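Local coordinates for prepilin-like protein (Thermus thermophilus, PDB 6QVF) that is a type IV pilin-like protein of natural competence that probably sits at a pilus tip and acts there in DNA uptake as a receptor, at residues Gly116-Val122 with Thr133-Thr139; Tyr63-Pro68 with Ile106-Asn110; Phe10-Lys15 with His126-Val132; Ser57-Asp62 with Lys76-Gly80. All coordinates share one frame; numbering follows the deposited sequence.

Contact 1: Gly116-Val122 with Thr133-Thr139; sequences GVVTVVV and TLGRRVT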
loop_
_atom_site.group_PDB
_atom_site.type_symbol
_atom_site.label_atom_id
_atom_site.label_comp_id
_atom_site.label_asym_id
_atom_site.label_seq_id
_atom_site.Cartn_x
_atom_site.Cartn_y
_atom_site.Cartn_z
ATOM N N GLY B 116 -12.956 1.158 -10.865
ATOM C CA GLY B 116 -12.668 2.544 -10.508
ATOM C C GLY B 116 -11.607 2.722 -9.423
ATOM O O GLY B 116 -11.631 3.726 -8.667
ATOM N N VAL B 117 -10.667 1.776 -9.359
ATOM C CA VAL B 117 -9.559 1.839 -8.434
ATOM C C VAL B 117 -8.239 1.788 -9.205
ATOM O O VAL B 117 -7.997 0.897 -10.063
ATOM C CB VAL B 117 -9.631 0.703 -7.395
ATOM C CG1 VAL B 117 -8.437 0.762 -6.440
ATOM C CG2 VAL B 117 -10.951 0.695 -6.667
ATOM N N VAL B 118 -7.319 2.707 -8.827
ATOM C CA VAL B 118 -5.966 2.677 -9.299
ATOM C C VAL B 118 -5.033 2.573 -8.097
ATOM O O VAL B 118 -5.240 3.271 -7.124
ATOM C CB VAL B 118 -5.625 3.917 -10.142
ATOM C CG1 VAL B 118 -4.134 4.059 -10.357
ATOM C CG2 VAL B 118 -6.386 3.909 -11.466
ATOM N N THR B 119 -4.043 1.680 -8.167
ATOM C CA THR B 119 -2.981 1.609 -7.170
ATOM C C THR B 119 -1.674 2.178 -7.729
ATOM O O THR B 119 -1.322 2.042 -8.939
ATOM C CB THR B 119 -2.798 0.195 -6.627
ATOM O OG1 THR B 119 -2.404 -0.613 -7.729
ATOM C CG2 THR B 119 -4.055 -0.366 -6.001
ATOM N N VAL B 120 -0.926 2.804 -6.807
ATOM C CA VAL B 120 0.393 3.304 -7.066
ATOM C C VAL B 120 1.304 2.678 -5.998
ATOM O O VAL B 120 1.041 2.797 -4.793
ATOM C CB VAL B 120 0.475 4.843 -7.034
ATOM C CG1 VAL B 120 1.863 5.339 -7.440
ATOM C CG2 VAL B 120 -0.639 5.479 -7.860
ATOM N N VAL B 121 2.307 1.934 -6.446
ATOM C CA VAL B 121 3.201 1.205 -5.560
ATOM C C VAL B 121 4.633 1.533 -5.906
ATOM O O VAL B 121 5.000 1.458 -7.072
ATOM C CB VAL B 121 2.905 -0.298 -5.606
ATOM C CG1 VAL B 121 3.793 -1.075 -4.661
ATOM C CG2 VAL B 121 1.453 -0.527 -5.280
ATOM N N VAL B 122 5.449 1.777 -4.872
ATOM C CA VAL B 122 6.843 2.090 -5.054
ATOM C C VAL B 122 7.699 1.262 -4.105
ATOM O O VAL B 122 7.295 0.968 -2.990
ATOM C CB VAL B 122 7.120 3.591 -4.866
ATOM C CG1 VAL B 122 6.241 4.416 -5.797
ATOM C CG2 VAL B 122 6.974 4.025 -3.425
ATOM N N THR B 133 8.863 -0.079 0.861
ATOM C CA THR B 133 7.747 -0.245 -0.105
ATOM C C THR B 133 6.505 0.455 0.419
ATOM O O THR B 133 6.002 0.119 1.519
ATOM C CB THR B 133 7.400 -1.719 -0.339
ATOM O OG1 THR B 133 8.511 -2.354 -0.977
ATOM C CG2 THR B 133 6.165 -1.918 -1.196
ATOM N N LEU B 134 5.990 1.398 -0.382
ATOM C CA LEU B 134 4.822 2.189 -0.060
ATOM C C LEU B 134 3.799 2.085 -1.192
ATOM O O LEU B 134 4.141 1.958 -2.342
ATOM C CB LEU B 134 5.182 3.659 0.126
ATOM C CG LEU B 134 6.253 3.956 1.164
ATOM C CD1 LEU B 134 6.600 5.424 1.136
ATOM C CD2 LEU B 134 5.823 3.546 2.556
ATOM N N GLY B 135 2.542 2.201 -0.816
ATOM C CA GLY B 135 1.432 2.195 -1.740
ATOM C C GLY B 135 0.435 3.291 -1.440
ATOM O O GLY B 135 0.294 3.757 -0.322
ATOM N N ARG B 136 -0.265 3.701 -2.490
ATOM C CA ARG B 136 -1.419 4.534 -2.344
ATOM C C ARG B 136 -2.534 3.961 -3.215
ATOM O O ARG B 136 -2.297 3.561 -4.348
ATOM C CB ARG B 136 -1.117 5.996 -2.714
ATOM C CG ARG B 136 -2.324 6.905 -2.583
ATOM C CD ARG B 136 -2.025 8.401 -2.615
ATOM N NE ARG B 136 -3.264 9.169 -2.518
ATOM C CZ ARG B 136 -3.369 10.445 -2.802
ATOM N NH1 ARG B 136 -2.260 11.118 -3.114
ATOM N NH2 ARG B 136 -4.588 10.994 -2.857
ATOM N N ARG B 137 -3.730 3.946 -2.648
ATOM C CA ARG B 137 -4.954 3.484 -3.326
ATOM C C ARG B 137 -5.812 4.701 -3.657
ATOM O O ARG B 137 -6.233 5.403 -2.747
ATOM C CB ARG B 137 -5.740 2.544 -2.418
ATOM C CG ARG B 137 -6.973 1.933 -3.050
ATOM C CD ARG B 137 -7.640 0.931 -2.138
ATOM N NE ARG B 137 -8.775 0.206 -2.751
ATOM C CZ ARG B 137 -10.042 0.565 -2.633
ATOM N NH1 ARG B 137 -10.358 1.646 -1.940
ATOM N NH2 ARG B 137 -10.979 -0.216 -3.167
ATOM N N VAL B 138 -6.070 4.895 -4.943
ATOM C CA VAL B 138 -6.819 6.032 -5.437
ATOM C C VAL B 138 -8.089 5.501 -6.097
ATOM O O VAL B 138 -8.000 4.615 -6.944
ATOM C CB VAL B 138 -5.978 6.850 -6.441
ATOM C CG1 VAL B 138 -6.735 8.069 -6.886
ATOM C CG2 VAL B 138 -4.621 7.283 -5.869
ATOM N N THR B 139 -9.235 6.084 -5.786
ATOM C CA THR B 139 -10.460 5.724 -6.446
ATOM C C THR B 139 -10.955 6.879 -7.292
ATOM O O THR B 139 -10.534 8.036 -7.176
ATOM C CB THR B 139 -11.569 5.257 -5.504
ATOM O OG1 THR B 139 -12.182 6.402 -4.903
ATOM C CG2 THR B 139 -11.059 4.326 -4.426
#
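Antiparallel strand pairing joins Val117-Val122 to Thr133-Thr139, the two arms of the hairpin formed by strands 117-125 and 131-139 at one side of the four-stranded sheet. Six backbone hydrogen bonds run in reciprocal pairs, Val118 with Val138, Val120 with Arg136 and Val122 with Leu134; Val118 N to Val138 O measures 2.8 Å and is close to straight at 174°. In the intervening non-hydrogen-bonded pairs the CA atoms come nearer, 4.3 Å between Val121 CA and Gly135 CA, and Gly135 CA also lies 3.1 Å from Val120 O in a CA-H...O contact. On the face with Val117, Thr119 and Val121, the extended Arg137 side chain runs over Val117. Its CG is anti to the backbone N (chi1 -176°), and the guanidinium reaches the valine methyls obliquely, NH2 standing 3.6 Å from Val117 CG2. The face with Val118, Val120 and Val122 turns to helix 2-30: Val122 CG2 rests 4.0 Å from Leu134 CB, while Val120 packs on Leu22 and Val138 on Leu30 of that helix. Beyond Thr133-Arg137 a strand of the second subunit pairs antiparallel, continuing the sheet across the interface. A long N-terminal helix laid over an antiparallel sheet is the hallmark of the type IV pilin fold, and this hairpin supplies the edge of that sheet within the chain.

Contact 2: Tyr63-Pro68 with Ile106-Asn110; sequences YYFSCP and IRGEN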
loop_
_atom_site.group_PDB
_atom_site.type_symbol
_atom_site.label_atom_id
_atom_site.label_comp_id
_atom_site.label_asym_id
_atom_site.label_seq_id
_atom_site.Cartn_x
_atom_site.Cartn_y
_atom_site.Cartn_z
ATOM N N TYR B 63 -5.011 6.322 -17.027
ATOM C CA TYR B 63 -4.151 5.374 -16.298
ATOM C C TYR B 63 -4.922 4.083 -15.990
ATOM O O TYR B 63 -4.344 2.978 -16.094
ATOM C CB TYR B 63 -3.603 5.996 -15.014
ATOM C CG TYR B 63 -2.452 6.938 -15.282
ATOM C CD1 TYR B 63 -1.204 6.446 -15.610
ATOM C CD2 TYR B 63 -2.599 8.315 -15.172
ATOM C CE1 TYR B 63 -0.152 7.289 -15.905
ATOM C CE2 TYR B 63 -1.549 9.166 -15.437
ATOM C CZ TYR B 63 -0.320 8.657 -15.793
ATOM O OH TYR B 63 0.708 9.517 -16.042
ATOM N N TYR B 64 -6.179 4.201 -15.551
ATOM C CA TYR B 64 -6.989 3.041 -15.177
ATOM C C TYR B 64 -7.100 2.057 -16.349
ATOM O O TYR B 64 -6.881 0.862 -16.153
ATOM C CB TYR B 64 -8.379 3.450 -14.690
ATOM C CG TYR B 64 -9.222 2.267 -14.286
ATOM C CD1 TYR B 64 -9.046 1.628 -13.075
ATOM C CD2 TYR B 64 -10.141 1.709 -15.165
ATOM C CE1 TYR B 64 -9.760 0.492 -12.727
ATOM C CE2 TYR B 64 -10.853 0.572 -14.821
ATOM C CZ TYR B 64 -10.666 -0.046 -13.608
ATOM O OH TYR B 64 -11.324 -1.215 -13.309
ATOM N N PHE B 65 -7.429 2.549 -17.545
ATOM C CA PHE B 65 -7.641 1.683 -18.680
ATOM C C PHE B 65 -6.347 1.356 -19.451
ATOM O O PHE B 65 -6.361 0.402 -20.273
ATOM C CB PHE B 65 -8.704 2.267 -19.614
ATOM C CG PHE B 65 -10.085 2.165 -19.025
ATOM C CD1 PHE B 65 -10.735 0.946 -18.944
ATOM C CD2 PHE B 65 -10.747 3.295 -18.575
ATOM C CE1 PHE B 65 -12.012 0.852 -18.415
ATOM C CE2 PHE B 65 -12.011 3.188 -18.041
ATOM C CZ PHE B 65 -12.649 1.982 -17.960
ATOM N N SER B 66 -5.246 2.080 -19.226
ATOM C CA SER B 66 -4.027 1.842 -19.999
ATOM C C SER B 66 -3.028 0.953 -19.273
ATOM O O SER B 66 -2.149 0.447 -19.913
ATOM C CB SER B 66 -3.333 3.121 -20.368
ATOM O OG SER B 66 -4.208 3.977 -21.107
ATOM N N CYS B 67 -3.156 0.811 -17.951
ATOM C CA CYS B 67 -2.071 0.284 -17.140
ATOM C C CYS B 67 -2.547 -0.923 -16.352
ATOM O O CYS B 67 -3.549 -0.825 -15.651
ATOM C CB CYS B 67 -1.581 1.341 -16.178
ATOM S SG CYS B 67 -0.829 2.766 -16.985
ATOM N N PRO B 68 -1.809 -2.076 -16.368
ATOM C CA PRO B 68 -0.536 -2.245 -17.065
ATOM C C PRO B 68 -0.627 -2.538 -18.561
ATOM O O PRO B 68 0.363 -2.449 -19.250
ATOM C CB PRO B 68 0.077 -3.462 -16.378
ATOM C CG PRO B 68 -1.125 -4.273 -15.958
ATOM C CD PRO B 68 -2.204 -3.273 -15.602
ATOM N N ILE B 106 2.014 2.208 -11.629
ATOM C CA ILE B 106 0.618 2.622 -11.619
ATOM C C ILE B 106 -0.190 1.564 -12.351
ATOM O O ILE B 106 0.185 1.182 -13.480
ATOM C CB ILE B 106 0.449 3.958 -12.353
ATOM C CG1 ILE B 106 1.300 5.083 -11.772
ATOM C CG2 ILE B 106 -1.004 4.342 -12.420
ATOM C CD1 ILE B 106 1.321 6.362 -12.608
ATOM N N ARG B 107 -1.275 1.099 -11.744
ATOM C CA ARG B 107 -2.181 0.205 -12.495
ATOM C C ARG B 107 -3.626 0.283 -12.026
ATOM O O ARG B 107 -3.921 0.538 -10.850
ATOM C CB ARG B 107 -1.683 -1.243 -12.439
ATOM C CG ARG B 107 -1.553 -1.829 -11.050
ATOM C CD ARG B 107 -1.051 -3.260 -11.142
ATOM N NE ARG B 107 0.277 -3.291 -11.715
ATOM C CZ ARG B 107 0.791 -4.318 -12.412
ATOM N NH1 ARG B 107 0.116 -5.455 -12.555
ATOM N NH2 ARG B 107 2.001 -4.199 -12.942
ATOM N N GLY B 108 -4.548 0.115 -12.990
ATOM C CA GLY B 108 -5.890 -0.107 -12.653
ATOM C C GLY B 108 -6.089 -1.489 -12.058
ATOM O O GLY B 108 -5.417 -2.437 -12.426
ATOM N N GLU B 109 -7.001 -1.586 -11.116
ATOM C CA GLU B 109 -7.408 -2.876 -10.614
ATOM C C GLU B 109 -8.557 -3.462 -11.437
ATOM O O GLU B 109 -9.192 -2.783 -12.279
ATOM C CB GLU B 109 -7.781 -2.712 -9.168
ATOM C CG GLU B 109 -6.567 -2.385 -8.349
ATOM C CD GLU B 109 -6.660 -2.946 -6.953
ATOM O OE1 GLU B 109 -7.787 -2.943 -6.441
ATOM O OE2 GLU B 109 -5.612 -3.396 -6.414
ATOM N N ASN B 110 -8.803 -4.771 -11.249
ATOM C CA ASN B 110 -9.711 -5.424 -12.151
ATOM C C ASN B 110 -10.797 -6.188 -11.389
ATOM O O ASN B 110 -10.761 -6.299 -10.165
ATOM C CB ASN B 110 -8.972 -6.316 -13.126
ATOM C CG ASN B 110 -8.198 -7.384 -12.426
ATOM O OD1 ASN B 110 -8.830 -8.305 -11.871
ATOM N ND2 ASN B 110 -6.866 -7.277 -12.491
#
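In this pilin fold the end of helix 59-66 is fastened to strand 100-108 of the antiparallel sheet, next to the Cys67-Cys91 disulfide. Cys67, the first residue past the helix, accepts a backbone bond: Gly108 N lies 3.0 Å from Cys67 O and approaches from above the carbonyl plane. Gly108 fits because it lacks a side chain; a CB there would run into Tyr64 O, and Tyr64 CD1 already stands 3.6 Å from Gly108 CA. The Tyr64 ring passes Gly108 and reaches Glu109, just after the strand, with CG anti to the backbone N (chi1 -179°), which carries its hydroxyl to Glu109 O, 2.8 Å from Tyr64 OH, a weak bond. That hydroxyl also accepts from Arg162 N, and the ring packs on Val118 of the neighbouring strand. A leucine in place of Tyr64 would probably leave Arg162 N without its acceptor and open a gap beside Gly108 and Val118. Farther back along the strand, Ile106 meets the Tyr63 ring obliquely with two branches: CD1 is 3.7 Å from Tyr63 CE1, and CG2 touches Tyr63 CD1. Cys67 CB is pressed to 3.2 Å from Ile106 O. On the exposed side, Pro68 follows a cis peptide bond and lies over one face of the Arg107 guanidinium, whose NE forms a salt bridge with Asp105. The chain of Arg107 bends at chi3 (64°), folding its head back over the proline, where Pro68 CG sits 3.8 Å from Arg107 NH1.

Contact 3: Phe10-Lys15 with His126-Val132; sequences FATDAK and HPRGPKV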
loop_
_atom_site.group_PDB
_atom_site.type_symbol
_atom_site.label_atom_id
_atom_site.label_comp_id
_atom_site.label_asym_id
_atom_site.label_seq_id
_atom_site.Cartn_x
_atom_site.Cartn_y
_atom_site.Cartn_z
ATOM N N PHE B 10 20.101 5.339 6.383
ATOM C CA PHE B 10 19.857 4.877 5.018
ATOM C C PHE B 10 18.377 4.504 4.856
ATOM O O PHE B 10 17.765 4.768 3.815
ATOM C CB PHE B 10 20.723 3.674 4.658
ATOM C CG PHE B 10 22.205 3.939 4.683
ATOM C CD1 PHE B 10 22.713 5.161 4.276
ATOM C CD2 PHE B 10 23.084 2.958 5.098
ATOM C CE1 PHE B 10 24.080 5.400 4.302
ATOM C CE2 PHE B 10 24.443 3.199 5.130
ATOM C CZ PHE B 10 24.938 4.416 4.731
ATOM N N ALA B 11 17.790 3.909 5.894
ATOM C CA ALA B 11 16.343 3.550 5.810
ATOM C C ALA B 11 15.466 4.806 5.762
ATOM O O ALA B 11 14.480 4.877 5.028
ATOM C CB ALA B 11 15.932 2.711 6.982
ATOM N N THR B 12 15.827 5.821 6.538
ATOM C CA THR B 12 15.120 7.088 6.529
ATOM C C THR B 12 15.206 7.726 5.135
ATOM O O THR B 12 14.218 8.232 4.601
ATOM C CB THR B 12 15.723 8.046 7.564
ATOM O OG1 THR B 12 15.427 7.552 8.868
ATOM C CG2 THR B 12 15.175 9.447 7.432
ATOM N N ASP B 13 16.391 7.683 4.539
ATOM C CA ASP B 13 16.629 8.229 3.196
ATOM C C ASP B 13 15.827 7.461 2.129
ATOM O O ASP B 13 15.245 8.057 1.215
ATOM C CB ASP B 13 18.106 8.212 2.840
ATOM C CG ASP B 13 18.948 9.116 3.720
ATOM O OD1 ASP B 13 18.370 10.009 4.407
ATOM O OD2 ASP B 13 20.181 8.909 3.714
ATOM N N ALA B 14 15.809 6.139 2.240
ATOM C CA ALA B 14 15.062 5.282 1.318
ATOM C C ALA B 14 13.584 5.627 1.417
ATOM O O ALA B 14 12.889 5.714 0.378
ATOM C CB ALA B 14 15.299 3.825 1.639
ATOM N N LYS B 15 13.102 5.816 2.654
ATOM C CA LYS B 15 11.685 6.178 2.809
ATOM C C LYS B 15 11.387 7.519 2.144
ATOM O O LYS B 15 10.317 7.693 1.488
ATOM C CB LYS B 15 11.240 6.234 4.277
ATOM C CG LYS B 15 9.730 6.211 4.385
ATOM C CD LYS B 15 9.159 7.016 5.428
ATOM C CE LYS B 15 9.732 6.792 6.800
ATOM N NZ LYS B 15 9.330 7.937 7.657
ATOM N N HIS B 126 17.816 1.064 -1.176
ATOM C CA HIS B 126 19.057 1.787 -0.885
ATOM C C HIS B 126 20.227 0.917 -1.296
ATOM O O HIS B 126 20.220 -0.288 -1.053
ATOM C CB HIS B 126 19.176 2.133 0.596
ATOM C CG HIS B 126 20.123 3.245 0.854
ATOM N ND1 HIS B 126 21.509 3.078 0.838
ATOM C CD2 HIS B 126 19.881 4.546 1.130
ATOM C CE1 HIS B 126 22.057 4.243 1.092
ATOM N NE2 HIS B 126 21.092 5.160 1.303
ATOM N N PRO B 127 21.246 1.507 -1.957
ATOM C CA PRO B 127 22.433 0.749 -2.341
ATOM C C PRO B 127 23.136 0.083 -1.149
ATOM O O PRO B 127 23.813 -0.923 -1.327
ATOM C CB PRO B 127 23.356 1.788 -2.988
ATOM C CG PRO B 127 22.458 2.945 -3.352
ATOM C CD PRO B 127 21.253 2.895 -2.442
ATOM N N ARG B 128 22.966 0.631 0.058
ATOM C CA ARG B 128 23.598 0.045 1.225
ATOM C C ARG B 128 22.674 -0.949 1.948
ATOM O O ARG B 128 23.026 -1.406 3.029
ATOM C CB ARG B 128 24.030 1.181 2.149
ATOM C CG ARG B 128 25.088 2.098 1.542
ATOM C CD ARG B 128 26.385 1.358 1.278
ATOM N NE ARG B 128 27.008 1.040 2.544
ATOM C CZ ARG B 128 27.608 1.938 3.300
ATOM N NH1 ARG B 128 27.644 3.211 2.932
ATOM N NH2 ARG B 128 28.184 1.556 4.416
ATOM N N GLY B 129 21.478 -1.225 1.396
ATOM C CA GLY B 129 20.662 -2.343 1.895
ATOM C C GLY B 129 19.181 -2.013 2.095
ATOM O O GLY B 129 18.316 -2.730 1.574
ATOM N N PRO B 130 18.838 -1.037 2.962
ATOM C CA PRO B 130 17.432 -0.821 3.336
ATOM C C PRO B 130 16.480 -0.607 2.163
ATOM O O PRO B 130 16.760 0.170 1.228
ATOM C CB PRO B 130 17.463 0.384 4.274
ATOM C CG PRO B 130 18.877 0.339 4.859
ATOM C CD PRO B 130 19.754 -0.181 3.734
ATOM N N LYS B 131 15.354 -1.309 2.252
ATOM C CA LYS B 131 14.266 -1.225 1.269
ATOM C C LYS B 131 13.036 -0.638 1.953
ATOM O O LYS B 131 12.749 -0.926 3.144
ATOM C CB LYS B 131 13.916 -2.606 0.720
ATOM C CG LYS B 131 14.999 -3.233 -0.148
ATOM C CD LYS B 131 14.732 -4.680 -0.513
ATOM C CE LYS B 131 13.425 -4.880 -1.237
ATOM N NZ LYS B 131 12.320 -5.032 -0.255
ATOM N N VAL B 132 12.287 0.162 1.191
ATOM C CA VAL B 132 11.008 0.690 1.672
ATOM C C VAL B 132 9.968 0.594 0.552
ATOM O O VAL B 132 10.226 1.049 -0.588
ATOM C CB VAL B 132 11.110 2.140 2.159
ATOM C CG1 VAL B 132 9.741 2.696 2.536
ATOM C CG2 VAL B 132 12.073 2.270 3.340
HETATM O O HOH W 1 21.477 7.889 1.620
#
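One turn and a half of helix, Phe10-Lys15, lies across a type I beta turn, His126-Gly129, and the start of strand 131-139; Ala11 CA and Pro130 CA are 5.1 Å apart. The turn is closed by Gly129 N to His126 O, and Arg128 N donates to His126 ND1 at 3.0 Å, in the plane of the imidazole, which holds the ring's rotation. Phe10 covers two turn residues, both on the same side of its ring. Its CB stands over the centre of the His126 ring, 3.6 Å from the ring centroid and 7° off the normal, a CH-pi contact, and the two rings meet obliquely with planes 33° apart. Arg128 CB lies over one face of the Phe10 ring, and the bent arginine chain brings NH1 to 3.5 Å from Phe10 CZ. Water 1 bridges His126 NE2, at 2.8 Å, and Asp13 OD2, to which it donates. Pro130 CB packs on Ala11 CB, and Val132 CG2 on Ala14 CB at 4.0 Å. The contact joins helix 2-30 to the loop end of the hairpin of strands 117-125 and 131-139, with Ile100 of strand 100-108 touching Asp13 and His126, and Arg136 of the second subunit packing on Val132.

Contact 4: Ser57-Asp62 with Lys76-Gly80; sequences SFYFVD and KQRGG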
loop_
_atom_site.group_PDB
_atom_site.type_symbol
_atom_site.label_atom_id
_atom_site.label_comp_id
_atom_site.label_asym_id
_atom_site.label_seq_id
_atom_site.Cartn_x
_atom_site.Cartn_y
_atom_site.Cartn_z
ATOM N N SER B 57 -11.325 16.605 -18.331
ATOM C CA SER B 57 -10.727 15.350 -18.680
ATOM C C SER B 57 -9.902 14.886 -17.492
ATOM O O SER B 57 -9.039 15.633 -16.989
ATOM C CB SER B 57 -9.870 15.495 -19.903
ATOM O OG SER B 57 -9.257 14.264 -20.302
ATOM N N PHE B 58 -10.158 13.643 -17.059
ATOM C CA PHE B 58 -9.427 13.077 -15.919
ATOM C C PHE B 58 -8.398 12.048 -16.388
ATOM O O PHE B 58 -8.754 11.067 -17.013
ATOM C CB PHE B 58 -10.384 12.391 -14.943
ATOM C CG PHE B 58 -11.418 13.303 -14.345
ATOM C CD1 PHE B 58 -11.078 14.142 -13.317
ATOM C CD2 PHE B 58 -12.717 13.357 -14.824
ATOM C CE1 PHE B 58 -12.006 14.983 -12.745
ATOM C CE2 PHE B 58 -13.640 14.224 -14.260
ATOM C CZ PHE B 58 -13.275 15.037 -13.227
ATOM N N TYR B 59 -7.143 12.281 -16.032
ATOM C CA TYR B 59 -6.097 11.323 -16.351
ATOM C C TYR B 59 -6.358 9.982 -15.648
ATOM O O TYR B 59 -5.782 8.973 -16.050
ATOM C CB TYR B 59 -4.715 11.875 -16.001
ATOM C CG TYR B 59 -4.152 12.827 -17.022
ATOM C CD1 TYR B 59 -4.745 14.058 -17.248
ATOM C CD2 TYR B 59 -3.115 12.459 -17.850
ATOM C CE1 TYR B 59 -4.243 14.942 -18.194
ATOM C CE2 TYR B 59 -2.581 13.340 -18.782
ATOM C CZ TYR B 59 -3.175 14.574 -18.987
ATOM O OH TYR B 59 -2.694 15.438 -19.939
ATOM N N PHE B 60 -7.136 10.002 -14.570
ATOM C CA PHE B 60 -7.514 8.763 -13.884
ATOM C C PHE B 60 -7.964 7.724 -14.920
ATOM O O PHE B 60 -7.613 6.534 -14.851
ATOM C CB PHE B 60 -8.592 9.035 -12.842
ATOM C CG PHE B 60 -9.030 7.800 -12.114
ATOM C CD1 PHE B 60 -9.955 6.930 -12.680
ATOM C CD2 PHE B 60 -8.452 7.487 -10.900
ATOM C CE1 PHE B 60 -10.303 5.756 -12.022
ATOM C CE2 PHE B 60 -8.855 6.336 -10.224
ATOM C CZ PHE B 60 -9.758 5.482 -10.790
ATOM N N VAL B 61 -8.798 8.166 -15.860
ATOM C CA VAL B 61 -9.346 7.251 -16.879
ATOM C C VAL B 61 -8.230 6.654 -17.729
ATOM O O VAL B 61 -8.214 5.444 -17.996
ATOM C CB VAL B 61 -10.381 7.979 -17.753
ATOM C CG1 VAL B 61 -10.944 7.091 -18.857
ATOM C CG2 VAL B 61 -11.496 8.564 -16.912
ATOM N N ASP B 62 -7.305 7.499 -18.188
ATOM C CA ASP B 62 -6.210 7.064 -19.009
ATOM C C ASP B 62 -5.361 6.030 -18.269
ATOM O O ASP B 62 -5.056 4.968 -18.814
ATOM C CB ASP B 62 -5.362 8.235 -19.487
ATOM C CG ASP B 62 -6.238 9.217 -20.241
ATOM O OD1 ASP B 62 -6.546 8.929 -21.408
ATOM O OD2 ASP B 62 -6.678 10.211 -19.611
ATOM N N LYS B 76 -19.818 4.162 -22.582
ATOM C CA LYS B 76 -20.124 5.431 -21.882
ATOM C C LYS B 76 -18.867 6.248 -21.550
ATOM O O LYS B 76 -18.935 7.388 -21.111
ATOM C CB LYS B 76 -20.739 5.136 -20.513
ATOM C CG LYS B 76 -22.123 4.514 -20.525
ATOM C CD LYS B 76 -23.184 5.451 -20.029
ATOM C CE LYS B 76 -23.925 6.135 -21.150
ATOM N NZ LYS B 76 -24.560 5.157 -22.059
ATOM N N GLN B 77 -17.696 5.640 -21.645
ATOM C CA GLN B 77 -16.469 6.355 -21.276
ATOM C C GLN B 77 -15.539 6.302 -22.467
ATOM O O GLN B 77 -15.251 5.207 -22.983
ATOM C CB GLN B 77 -15.692 5.719 -20.118
ATOM C CG GLN B 77 -16.287 6.024 -18.772
ATOM C CD GLN B 77 -15.339 5.573 -17.700
ATOM O OE1 GLN B 77 -15.211 4.373 -17.491
ATOM N NE2 GLN B 77 -14.759 6.551 -16.996
ATOM N N ARG B 78 -15.093 7.466 -22.877
ATOM C CA ARG B 78 -14.149 7.643 -23.963
ATOM C C ARG B 78 -14.626 6.926 -25.232
ATOM O O ARG B 78 -13.856 6.391 -25.948
ATOM C CB ARG B 78 -12.744 7.171 -23.564
ATOM C CG ARG B 78 -12.174 7.898 -22.338
ATOM C CD ARG B 78 -11.948 9.393 -22.556
ATOM N NE ARG B 78 -11.344 10.045 -21.408
ATOM C CZ ARG B 78 -10.031 10.120 -21.171
ATOM N NH1 ARG B 78 -9.155 9.570 -22.013
ATOM N NH2 ARG B 78 -9.633 10.697 -20.043
ATOM N N GLY B 79 -15.929 6.910 -25.463
ATOM C CA GLY B 79 -16.491 6.308 -26.675
ATOM C C GLY B 79 -16.239 4.810 -26.784
ATOM O O GLY B 79 -16.358 4.220 -27.866
ATOM N N GLY B 80 -15.883 4.179 -25.668
ATOM C CA GLY B 80 -15.661 2.708 -25.635
ATOM C C GLY B 80 -14.439 2.282 -26.415
ATOM O O GLY B 80 -14.331 1.088 -26.719
#
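The Arg78 guanidinium has Val61 on one face, CG1 lying 3.8 Å above the centre of its plane, and the Asp62 carboxylate at its edge. The arrangement is a bidentate, end-on salt bridge between a loop arginine and the first turn of helix 59-66, in the pilin's globular domain. Arg78 NH1 donates to Asp62 OD1 at 2.8 Å, on the syn side, and Arg78 NH2 to Asp62 OD2 at 3.0 Å, coming from above the carboxylate plane; the two flat groups stand 50° apart. Both acceptors lie near the guanidinium plane. A bend at chi2 (-64°) lays the arginine chain along Val61, with Arg78 CG near Val61 CG1, and presents NH1 and NH2 to the carboxylate. The whole pair is buried, and its charges have further mates: Arg86 binds Asp62 OD2, Asp43 binds Arg78 NE, and Asn84 O accepts from Arg78 NH1. A methionine in place of Arg78 would probably leave Asp43 without this salt bridge and Asp62 with Arg86 but without its bidentate mate, in a buried setting. Beside the pair, Gln77 donates from NE2 to Pro154 O, and the same nitrogen lies against the other methyl of the valine, 3.8 Å from Val61 CG2.

How the contacts relate
Along the chain the segments of contacts 4 and 2 alternate, both contacts using helix 59-66, and contact 2 closes before contact 1 opens. Contacts 2 and 4 lie inside the span closed by contact 3, while contact 1 alternates with it. Contacts 1 and 2, centres 10 Å apart, share the sheet, where strand 117-125 lies beside strand 100-108. Contact 3, 21 Å from contact 1 between centres, takes up the start of strand 131-139. Contacts 3 and 4 lie on opposite sides of the chain's centre, 37 Å apart between centres. Helix 2-30 thus packs along the sheet from the hairpin turn to contacts 1 and 2, where helix 59-66 also meets it; contact 4 ties that helix to the following loop.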